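Local coordinates for glycosyl hydrolase, family 31/fibronectin type III domain protein (Clostridium perfringens, PDB 4LKS) that binds galactose through a calcium-containing beta-sandwich module, a family 32 carbohydrate-binding module that probably helps the parent glycoside hydrolase recognise galactose-bearing glycans, at residues Leu76-Leu82 with Ala159-Tyr165; Arg88-Thr93 with Thr148-Thr152; Val92-Ile97 with Glu108-Leu114. Where two conformers were deposited one is given. Numbering follows the deposited sequence.

Contact 1 (Leu76-Leu82 with Ala159-Tyr165); sequences LNQIDYL and AAELVFY. With CA (calcium ion), chain C.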
loop_
_atom_site.group_PDB
_atom_site.type_symbol
_atom_site.label_atom_id
_atom_site.label_comp_id
_atom_site.label_asym_id
_atom_site.label_seq_id
_atom_site.Cartn_x
_atom_site.Cartn_y
_atom_site.Cartn_z
ATOM N N LEU A 76 -7.953 7.264 11.343
ATOM C CA LEU A 76 -7.594 5.979 10.731
ATOM C C LEU A 76 -6.949 5.036 11.727
ATOM O O LEU A 76 -6.149 5.470 12.556
ATOM C CB LEU A 76 -6.586 6.190 9.597
ATOM C CG LEU A 76 -7.015 6.991 8.368
ATOM C CD1 LEU A 76 -5.847 7.135 7.404
ATOM C CD2 LEU A 76 -8.176 6.313 7.663
ATOM N N ASN A 77 -7.256 3.740 11.640
ATOM C CA ASN A 77 -6.505 2.795 12.479
ATOM C C ASN A 77 -6.171 1.447 11.848
ATOM O O ASN A 77 -5.685 0.536 12.522
ATOM C CB ASN A 77 -7.156 2.603 13.852
ATOM C CG ASN A 77 -8.562 2.070 13.764
ATOM O OD1 ASN A 77 -8.952 1.471 12.770
ATOM N ND2 ASN A 77 -9.340 2.288 14.823
ATOM N N GLN A 78 -6.402 1.328 10.546
ATOM C CA GLN A 78 -5.988 0.134 9.833
ATOM C C GLN A 78 -5.927 0.417 8.346
ATOM O O GLN A 78 -6.724 1.215 7.833
ATOM C CB GLN A 78 -6.960 -1.022 10.116
ATOM C CG GLN A 78 -6.557 -2.355 9.507
ATOM C CD GLN A 78 -7.523 -3.462 9.851
ATOM O OE1 GLN A 78 -7.973 -3.563 10.993
ATOM N NE2 GLN A 78 -7.832 -4.317 8.873
ATOM N N ILE A 79 -4.988 -0.221 7.650
ATOM C CA ILE A 79 -5.099 -0.356 6.202
ATOM C C ILE A 79 -4.892 -1.815 5.862
ATOM O O ILE A 79 -4.248 -2.523 6.626
ATOM C CB ILE A 79 -4.098 0.515 5.402
ATOM C CG1 ILE A 79 -2.654 0.094 5.674
ATOM C CG2 ILE A 79 -4.321 1.999 5.703
ATOM C CD1 ILE A 79 -1.650 0.734 4.723
ATOM N N ASP A 80 -5.470 -2.273 4.754
ATOM C CA ASP A 80 -5.136 -3.588 4.201
ATOM C C ASP A 80 -4.312 -3.412 2.943
ATOM O O ASP A 80 -4.621 -2.567 2.091
ATOM C CB ASP A 80 -6.378 -4.404 3.815
ATOM C CG ASP A 80 -7.267 -4.757 4.985
ATOM O OD1 ASP A 80 -6.840 -4.694 6.157
ATOM O OD2 ASP A 80 -8.436 -5.112 4.705
ATOM N N TYR A 81 -3.278 -4.228 2.808
ATOM C CA TYR A 81 -2.490 -4.273 1.588
ATOM C C TYR A 81 -2.892 -5.518 0.793
ATOM O O TYR A 81 -2.819 -6.628 1.310
ATOM C CB TYR A 81 -0.996 -4.311 1.936
ATOM C CG TYR A 81 -0.090 -4.631 0.765
ATOM C CD1 TYR A 81 0.274 -3.646 -0.154
ATOM C CD2 TYR A 81 0.385 -5.923 0.563
ATOM C CE1 TYR A 81 1.108 -3.938 -1.230
ATOM C CE2 TYR A 81 1.225 -6.227 -0.514
ATOM C CZ TYR A 81 1.574 -5.229 -1.403
ATOM O OH TYR A 81 2.393 -5.532 -2.461
ATOM N N LEU A 82 -3.326 -5.334 -0.452
ATOM C CA LEU A 82 -3.655 -6.462 -1.327
ATOM C C LEU A 82 -2.560 -6.609 -2.365
ATOM O O LEU A 82 -2.357 -5.718 -3.192
ATOM C CB LEU A 82 -5.012 -6.262 -2.013
ATOM C CG LEU A 82 -5.434 -7.403 -2.951
ATOM C CD1 LEU A 82 -5.710 -8.670 -2.156
ATOM C CD2 LEU A 82 -6.657 -7.004 -3.782
ATOM N N ALA A 159 1.071 -2.933 -5.882
ATOM C CA ALA A 159 -0.053 -3.042 -4.965
ATOM C C ALA A 159 -1.297 -3.091 -5.806
ATOM O O ALA A 159 -1.480 -2.234 -6.671
ATOM C CB ALA A 159 -0.105 -1.841 -4.044
ATOM N N ALA A 160 -2.157 -4.077 -5.551
ATOM C CA ALA A 160 -3.455 -4.132 -6.221
ATOM C C ALA A 160 -4.474 -3.228 -5.526
ATOM O O ALA A 160 -5.269 -2.563 -6.186
ATOM C CB ALA A 160 -3.963 -5.554 -6.282
ATOM N N GLU A 161 -4.468 -3.230 -4.190
ATOM C CA GLU A 161 -5.320 -2.330 -3.421
ATOM C C GLU A 161 -4.686 -1.953 -2.106
ATOM O O GLU A 161 -3.952 -2.738 -1.491
ATOM C CB GLU A 161 -6.662 -2.982 -3.082
ATOM C CG GLU A 161 -7.617 -3.212 -4.233
ATOM C CD GLU A 161 -9.007 -3.536 -3.714
ATOM O OE1 GLU A 161 -9.416 -4.720 -3.768
ATOM O OE2 GLU A 161 -9.681 -2.606 -3.211
ATOM N N LEU A 162 -5.018 -0.742 -1.680
ATOM C CA LEU A 162 -4.870 -0.316 -0.293
ATOM C C LEU A 162 -6.279 0.021 0.188
ATOM O O LEU A 162 -6.974 0.858 -0.416
ATOM C CB LEU A 162 -3.964 0.907 -0.195
ATOM C CG LEU A 162 -2.534 0.709 -0.687
ATOM C CD1 LEU A 162 -1.826 2.056 -0.765
ATOM C CD2 LEU A 162 -1.747 -0.230 0.231
ATOM N N VAL A 163 -6.710 -0.637 1.255
ATOM C CA VAL A 163 -8.044 -0.449 1.821
ATOM C C VAL A 163 -7.884 0.305 3.136
ATOM O O VAL A 163 -7.025 -0.042 3.938
ATOM C CB VAL A 163 -8.737 -1.811 2.074
ATOM C CG1 VAL A 163 -10.150 -1.606 2.631
ATOM C CG2 VAL A 163 -8.757 -2.668 0.786
ATOM N N PHE A 164 -8.698 1.330 3.360
ATOM C CA PHE A 164 -8.565 2.183 4.527
ATOM C C PHE A 164 -9.721 1.995 5.487
ATOM O O PHE A 164 -10.871 1.821 5.060
ATOM C CB PHE A 164 -8.519 3.655 4.084
ATOM C CG PHE A 164 -7.216 4.067 3.463
ATOM C CD1 PHE A 164 -6.819 3.556 2.234
ATOM C CD2 PHE A 164 -6.390 4.972 4.103
ATOM C CE1 PHE A 164 -5.603 3.933 1.669
ATOM C CE2 PHE A 164 -5.173 5.356 3.538
ATOM C CZ PHE A 164 -4.786 4.835 2.323
ATOM N N TYR A 165 -9.410 2.034 6.777
ATOM C CA TYR A 165 -10.417 1.946 7.834
ATOM C C TYR A 165 -10.331 3.130 8.782
ATOM O O TYR A 165 -9.285 3.391 9.405
ATOM C CB TYR A 165 -10.236 0.680 8.671
ATOM C CG TYR A 165 -10.356 -0.606 7.906
ATOM C CD1 TYR A 165 -9.303 -1.075 7.126
ATOM C CD2 TYR A 165 -11.517 -1.371 7.972
ATOM C CE1 TYR A 165 -9.407 -2.277 6.429
ATOM C CE2 TYR A 165 -11.620 -2.572 7.284
ATOM C CZ TYR A 165 -10.563 -3.013 6.513
ATOM O OH TYR A 165 -10.653 -4.206 5.833
HETATM CA CA CA C . -6.412 -1.914 -8.128
#
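Strands 76-82 and 161-165 run antiparallel, their axes 4.5 Å apart at closest approach and 163° between their directions. Asp80 and Val163 form a hydrogen-bonded pair, with Asp80 N to Val163 O at 2.8 Å and Val163 N to Asp80 O at 3.0 Å; Ile79-Phe164 and Tyr81-Leu162 are the non-hydrogen-bonded pairs beside it. At one end Asn77 N reaches Tyr165 O (3.0 Å). At the other, Leu82 N donates to Glu161 O (2.9 Å), while Leu82 O accepts from Ala160 N at 2.9 Å and, weakly, from Glu161 N at 3.4 Å. Two residues facing one make this a classic beta bulge, and the Ala160 carbonyl O binds the calcium ion at 2.4 Å. Ile79, Tyr81, Leu162 and Phe164 point to one face of the sheet. There Ile79 CG2 lies over the Phe164 ring, a CH-pi contact 4.1 Å from its centroid, and Leu76 CD1 meets the ring edge at Phe164 CD2 (4.0 Å). Leu162 and Phe164 also touch strand 64-70 of the opposing sheet. The other face is more polar: Tyr165 OH donates to Asp80 OD2 (2.6 Å), Gln78 NE2 donates to Asp80 OD1 (2.9 Å), and that amide nitrogen sits over the Tyr165 ring. Asn42, Asp45, Asp47 and Thr50 complete the metal site. A central strand pair with one apolar face turned to a second sheet is the build of the beta-sandwich of F5/8 type C (discoidin-like) domains, here with calcium bound at the bulged end.

Contact 2 (Arg88-Thr93 with Thr148-Thr152); sequences RNGHVT and TLGDT. With GAL (beta-D-galactopyranose), chain D.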
loop_
_atom_site.group_PDB
_atom_site.type_symbol
_atom_site.label_atom_id
_atom_site.label_comp_id
_atom_site.label_asym_id
_atom_site.label_seq_id
_atom_site.Cartn_x
_atom_site.Cartn_y
_atom_site.Cartn_z
ATOM N N ARG A 88 3.955 -12.429 -8.402
ATOM C CA ARG A 88 4.594 -12.020 -7.158
ATOM C C ARG A 88 5.420 -10.759 -7.344
ATOM O O ARG A 88 5.954 -10.206 -6.375
ATOM C CB ARG A 88 5.489 -13.138 -6.637
ATOM C CG ARG A 88 6.506 -13.665 -7.655
ATOM C CD ARG A 88 7.902 -13.066 -7.472
ATOM N NE ARG A 88 8.827 -13.527 -8.512
ATOM C CZ ARG A 88 9.852 -14.351 -8.303
ATOM N NH1 ARG A 88 10.110 -14.807 -7.085
ATOM N NH2 ARG A 88 10.630 -14.711 -9.315
ATOM N N ASN A 89 5.531 -10.303 -8.587
ATOM C CA ASN A 89 6.401 -9.175 -8.872
ATOM C C ASN A 89 5.954 -7.894 -8.180
ATOM O O ASN A 89 4.918 -7.302 -8.518
ATOM C CB ASN A 89 6.571 -8.968 -10.377
ATOM C CG ASN A 89 7.640 -9.862 -10.969
ATOM O OD1 ASN A 89 8.205 -10.710 -10.282
ATOM N ND2 ASN A 89 7.910 -9.687 -12.258
ATOM N N GLY A 90 6.755 -7.491 -7.195
ATOM C CA GLY A 90 6.500 -6.282 -6.441
ATOM C C GLY A 90 5.809 -6.506 -5.112
ATOM O O GLY A 90 5.504 -5.532 -4.442
ATOM N N HIS A 91 5.562 -7.760 -4.728
ATOM C CA HIS A 91 4.968 -8.054 -3.415
ATOM C C HIS A 91 5.764 -7.386 -2.300
ATOM O O HIS A 91 6.971 -7.612 -2.167
ATOM C CB HIS A 91 4.914 -9.558 -3.157
ATOM C CG HIS A 91 3.769 -10.253 -3.826
ATOM N ND1 HIS A 91 3.330 -11.495 -3.429
ATOM C CD2 HIS A 91 2.959 -9.872 -4.843
ATOM C CE1 HIS A 91 2.297 -11.855 -4.172
ATOM N NE2 HIS A 91 2.054 -10.888 -5.038
ATOM N N VAL A 92 5.104 -6.559 -1.498
ATOM C CA VAL A 92 5.794 -5.803 -0.454
ATOM C C VAL A 92 5.943 -6.651 0.807
ATOM O O VAL A 92 4.964 -7.215 1.310
ATOM C CB VAL A 92 5.034 -4.507 -0.128
ATOM C CG1 VAL A 92 5.671 -3.807 1.060
ATOM C CG2 VAL A 92 5.006 -3.588 -1.366
ATOM N N THR A 93 7.169 -6.757 1.322
ATOM C CA THR A 93 7.398 -7.567 2.523
ATOM C C THR A 93 7.818 -6.753 3.750
ATOM O O THR A 93 7.718 -7.238 4.874
ATOM C CB THR A 93 8.421 -8.711 2.278
ATOM O OG1 THR A 93 9.745 -8.167 2.220
ATOM C CG2 THR A 93 8.114 -9.441 0.977
ATOM N N THR A 148 10.867 -5.926 -1.057
ATOM C CA THR A 148 9.860 -6.505 -1.936
ATOM C C THR A 148 10.364 -7.796 -2.575
ATOM O O THR A 148 11.576 -8.081 -2.555
ATOM C CB THR A 148 9.509 -5.563 -3.094
ATOM O OG1 THR A 148 10.695 -5.326 -3.859
ATOM C CG2 THR A 148 8.973 -4.225 -2.599
ATOM N N LEU A 149 9.436 -8.549 -3.162
ATOM C CA LEU A 149 9.760 -9.767 -3.904
ATOM C C LEU A 149 9.596 -9.529 -5.396
ATOM O O LEU A 149 8.919 -8.591 -5.821
ATOM C CB LEU A 149 8.852 -10.909 -3.477
ATOM C CG LEU A 149 8.855 -11.261 -1.994
ATOM C CD1 LEU A 149 7.840 -12.341 -1.699
ATOM C CD2 LEU A 149 10.234 -11.674 -1.516
ATOM N N GLY A 150 10.219 -10.382 -6.200
ATOM C CA GLY A 150 10.089 -10.261 -7.641
ATOM C C GLY A 150 11.129 -11.115 -8.336
ATOM O O GLY A 150 11.957 -11.739 -7.669
ATOM N N ASP A 151 11.084 -11.143 -9.666
ATOM C CA ASP A 151 12.111 -11.838 -10.443
ATOM C C ASP A 151 13.478 -11.332 -10.018
ATOM O O ASP A 151 14.449 -12.087 -9.967
ATOM C CB ASP A 151 11.889 -11.625 -11.937
ATOM C CG ASP A 151 10.623 -12.282 -12.424
ATOM O OD1 ASP A 151 10.319 -13.396 -11.946
ATOM O OD2 ASP A 151 9.928 -11.682 -13.277
ATOM N N THR A 152 13.537 -10.044 -9.702
ATOM C CA THR A 152 14.621 -9.509 -8.899
ATOM C C THR A 152 13.980 -9.009 -7.609
ATOM O O THR A 152 12.990 -8.276 -7.657
ATOM C CB THR A 152 15.332 -8.346 -9.598
ATOM O OG1 THR A 152 15.744 -8.755 -10.910
ATOM C CG2 THR A 152 16.554 -7.926 -8.799
HETATM C C1 GAL D . 7.186 -8.480 -15.701
HETATM C C2 GAL D . 5.855 -7.937 -15.146
HETATM C C3 GAL D . 5.959 -6.444 -14.874
HETATM C C4 GAL D . 7.131 -6.183 -13.914
HETATM C C5 GAL D . 8.399 -6.741 -14.527
HETATM C C6 GAL D . 9.621 -6.641 -13.611
HETATM O O1 GAL D . 7.139 -9.875 -15.840
HETATM O O2 GAL D . 4.763 -8.131 -16.051
HETATM O O3 GAL D . 4.767 -5.966 -14.256
HETATM O O4 GAL D . 6.896 -6.845 -12.673
HETATM O O5 GAL D . 8.254 -8.154 -14.811
HETATM O O6 GAL D . 10.795 -7.118 -14.258
HETATM O O HOH W 1 7.915 -13.662 -11.242
#
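The galactose pocket of this module takes Asn89 from a type II beta turn, Arg88 to His91, which is fastened to the loop at 148-152. Asn89 ND2 donates to O4 of the sugar at 3.0 Å and more weakly to its ring oxygen O5, also at 3.0 Å. The same nitrogen donates to Asp151 OD2 (3.0 Å), and Asn89 OD1 accepts from Asp151 N (3.0 Å), so the amide is held from both ends, which probably sets its orientation toward the sugar. Arg88 NH2 forms a salt bridge with Asp151 OD1 (3.0 Å), its guanidinium lying face-on to the Gly150-Asp151 peptide; a water joins Arg88 NE, Asn89 OD1 and Asp151 OD1. Backbone bonds continue the join: Gly90 N to Leu149 O and Leu149 N to His91 O, both 2.8 Å. Gly90 has a positive phi of 98°, as suits the third position of a type II turn. Asn89 CA and Gly150 CA approach to 4.0 Å; a CB on Gly150 would collide with Thr152 O, two residues on. Thr93 CG2 packs on Leu149 CG (3.6 Å). His53 and Arg84 also hydrogen-bond the galactose, and Tyr56 and Tyr156 belong to its pocket. Beyond the turn, Val92 pairs with Thr148 where strand 92-93 meets the end of strand 140-148, while the second loop leads on to strand 158-166.

Contact 3 (Val92-Ile97 with Glu108-Leu114); sequences VTEYKI and EVRTGNL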
loop_
_atom_site.group_PDB
_atom_site.type_symbol
_atom_site.label_atom_id
_atom_site.label_comp_id
_atom_site.label_asym_id
_atom_site.label_seq_id
_atom_site.Cartn_x
_atom_site.Cartn_y
_atom_site.Cartn_z
ATOM N N VAL A 92 5.104 -6.559 -1.498
ATOM C CA VAL A 92 5.794 -5.803 -0.454
ATOM C C VAL A 92 5.943 -6.651 0.807
ATOM O O VAL A 92 4.964 -7.215 1.310
ATOM C CB VAL A 92 5.034 -4.507 -0.128
ATOM C CG1 VAL A 92 5.671 -3.807 1.060
ATOM C CG2 VAL A 92 5.006 -3.588 -1.366
ATOM N N THR A 93 7.169 -6.757 1.322
ATOM C CA THR A 93 7.398 -7.567 2.523
ATOM C C THR A 93 7.818 -6.753 3.750
ATOM O O THR A 93 7.718 -7.238 4.874
ATOM C CB THR A 93 8.421 -8.711 2.278
ATOM O OG1 THR A 93 9.745 -8.167 2.220
ATOM C CG2 THR A 93 8.114 -9.441 0.977
ATOM N N GLU A 94 8.303 -5.533 3.532
ATOM C CA GLU A 94 8.603 -4.608 4.623
ATOM C C GLU A 94 8.119 -3.227 4.193
ATOM O O GLU A 94 8.353 -2.798 3.052
ATOM C CB GLU A 94 10.107 -4.567 4.969
ATOM C CG GLU A 94 10.387 -3.870 6.311
ATOM C CD GLU A 94 11.856 -3.541 6.563
ATOM O OE1 GLU A 94 12.687 -3.664 5.644
ATOM O OE2 GLU A 94 12.165 -3.123 7.700
ATOM N N TYR A 95 7.431 -2.532 5.096
ATOM C CA TYR A 95 6.787 -1.263 4.765
ATOM C C TYR A 95 6.964 -0.229 5.877
ATOM O O TYR A 95 7.323 -0.554 7.028
ATOM C CB TYR A 95 5.280 -1.478 4.498
ATOM C CG TYR A 95 4.588 -2.013 5.734
ATOM C CD1 TYR A 95 4.152 -1.148 6.737
ATOM C CD2 TYR A 95 4.429 -3.374 5.934
ATOM C CE1 TYR A 95 3.572 -1.627 7.903
ATOM C CE2 TYR A 95 3.839 -3.869 7.106
ATOM C CZ TYR A 95 3.414 -2.979 8.080
ATOM O OH TYR A 95 2.843 -3.429 9.254
ATOM N N LYS A 96 6.672 1.013 5.518
ATOM C CA LYS A 96 6.550 2.104 6.471
ATOM C C LYS A 96 5.259 2.848 6.159
ATOM O O LYS A 96 4.853 2.964 4.988
ATOM C CB LYS A 96 7.760 3.051 6.391
ATOM C CG LYS A 96 7.662 4.262 7.325
ATOM C CD LYS A 96 8.968 5.044 7.380
ATOM C CE LYS A 96 9.256 5.761 6.080
ATOM N NZ LYS A 96 10.475 6.626 6.251
ATOM N N ILE A 97 4.601 3.310 7.221
ATOM C CA ILE A 97 3.405 4.127 7.088
ATOM C C ILE A 97 3.645 5.481 7.738
ATOM O O ILE A 97 4.099 5.567 8.886
ATOM C CB ILE A 97 2.191 3.466 7.752
ATOM C CG1 ILE A 97 1.802 2.203 6.986
ATOM C CG2 ILE A 97 1.008 4.440 7.788
ATOM C CD1 ILE A 97 0.819 1.331 7.706
ATOM N N GLU A 108 5.475 9.707 11.497
ATOM C CA GLU A 108 5.782 8.300 11.284
ATOM C C GLU A 108 4.877 7.483 12.185
ATOM O O GLU A 108 4.912 7.603 13.415
ATOM C CB GLU A 108 7.252 7.980 11.579
ATOM C CG GLU A 108 7.611 6.555 11.175
ATOM C CD GLU A 108 9.091 6.248 11.268
ATOM O OE1 GLU A 108 9.908 7.090 10.845
ATOM O OE2 GLU A 108 9.434 5.151 11.750
ATOM N N VAL A 109 4.054 6.651 11.563
ATOM C CA VAL A 109 3.066 5.881 12.306
ATOM C C VAL A 109 3.638 4.527 12.745
ATOM O O VAL A 109 3.578 4.171 13.928
ATOM C CB VAL A 109 1.789 5.697 11.472
ATOM C CG1 VAL A 109 0.828 4.782 12.182
ATOM C CG2 VAL A 109 1.132 7.059 11.186
ATOM N N ARG A 110 4.207 3.781 11.797
ATOM C CA ARG A 110 4.786 2.481 12.109
ATOM C C ARG A 110 5.566 1.928 10.932
ATOM O O ARG A 110 5.457 2.412 9.796
ATOM C CB ARG A 110 3.713 1.458 12.505
ATOM C CG ARG A 110 2.856 0.970 11.339
ATOM C CD ARG A 110 2.037 -0.249 11.745
ATOM N NE ARG A 110 2.921 -1.392 11.944
ATOM C CZ ARG A 110 2.556 -2.553 12.470
ATOM N NH1 ARG A 110 1.311 -2.750 12.878
ATOM N NH2 ARG A 110 3.456 -3.523 12.591
ATOM N N THR A 111 6.382 0.924 11.219
ATOM C CA THR A 111 6.926 0.063 10.181
ATOM C C THR A 111 6.452 -1.359 10.456
ATOM O O THR A 111 5.819 -1.634 11.483
ATOM C CB THR A 111 8.451 0.113 10.137
ATOM O OG1 THR A 111 8.968 -0.341 11.390
ATOM C CG2 THR A 111 8.928 1.534 9.903
ATOM N N GLY A 112 6.735 -2.275 9.536
ATOM C CA GLY A 112 6.402 -3.658 9.787
ATOM C C GLY A 112 6.764 -4.553 8.625
ATOM O O GLY A 112 7.304 -4.100 7.614
ATOM N N ASN A 113 6.454 -5.832 8.784
ATOM C CA ASN A 113 6.752 -6.820 7.768
ATOM C C ASN A 113 5.526 -7.655 7.480
ATOM O O ASN A 113 4.631 -7.775 8.324
ATOM C CB ASN A 113 7.902 -7.724 8.219
ATOM C CG ASN A 113 9.228 -6.994 8.261
ATOM O OD1 ASN A 113 10.001 -7.007 7.294
ATOM N ND2 ASN A 113 9.499 -6.339 9.378
ATOM N N LEU A 114 5.491 -8.226 6.282
ATOM C CA LEU A 114 4.427 -9.135 5.885
ATOM C C LEU A 114 5.039 -10.499 5.601
ATOM O O LEU A 114 6.120 -10.601 5.020
ATOM C CB LEU A 114 3.673 -8.603 4.664
ATOM C CG LEU A 114 2.941 -7.268 4.862
ATOM C CD1 LEU A 114 2.266 -6.843 3.569
ATOM C CD2 LEU A 114 1.913 -7.350 5.997
HETATM O O HOH W 2 3.006 -6.061 9.668
HETATM O O HOH W 3 9.839 8.371 8.695
#
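Backbone hydrogen bonds join the two antiparallel segments: Leu114 N to Thr93 O (2.8 Å), the Tyr95-Gly112 pair in both directions (Tyr95 N to Gly112 O 3.0 Å, Gly112 N to Tyr95 O 3.1 Å), and Ile97 N to Arg110 O (2.9 Å). Ile97 O accepts from Val109 N at 2.9 Å and weakly from Arg110 N at 3.4 Å, a classic beta bulge. Among the ring contacts, Tyr95 folds across Gly112, whose CA makes a CH-pi contact 3.9 Å from the ring centroid; a CB on Gly112 would collide with Tyr95 OH. The same ring touches Leu114 (Tyr95 CE2 to Leu114 CD2 4.1 Å), and near the bulge Ile97 CG2 packs on Val109 CB (4.0 Å). Water bridges Tyr95 OH to Asn113 O, and Lys96 NZ to Glu108 OE1. The Arg110 guanidinium turns back to Thr111 O and also bonds Arg132 O. Strands 95-100 and 107-113 thus form a beta hairpin at one margin of the five-stranded sheet of the sandwich.

Contact 1 lies in the four-stranded sheet and contact 3 in the five-stranded one, with centres 12 Å apart; they meet across the sandwich interior, where Ile79 CD1 packs on Ile97 CD1 (3.9 Å) and Tyr81 CD2 on Leu114 CD1 (3.7 Å). Contacts 2 and 3 share Val92 and Thr93, so the chain runs from the sugar-holding turn through this short strand and round a corner at Glu94 into the hairpin. Tyr81 OH, 3.1 Å from Val92 N in a probable hydrogen bond, ties contact 1 to this shared strand. Contact 2 touches galactose directly; the Tyr81 side chain of contact 1 is about 11 Å from the sugar, and the Val92 side chain about 12 Å.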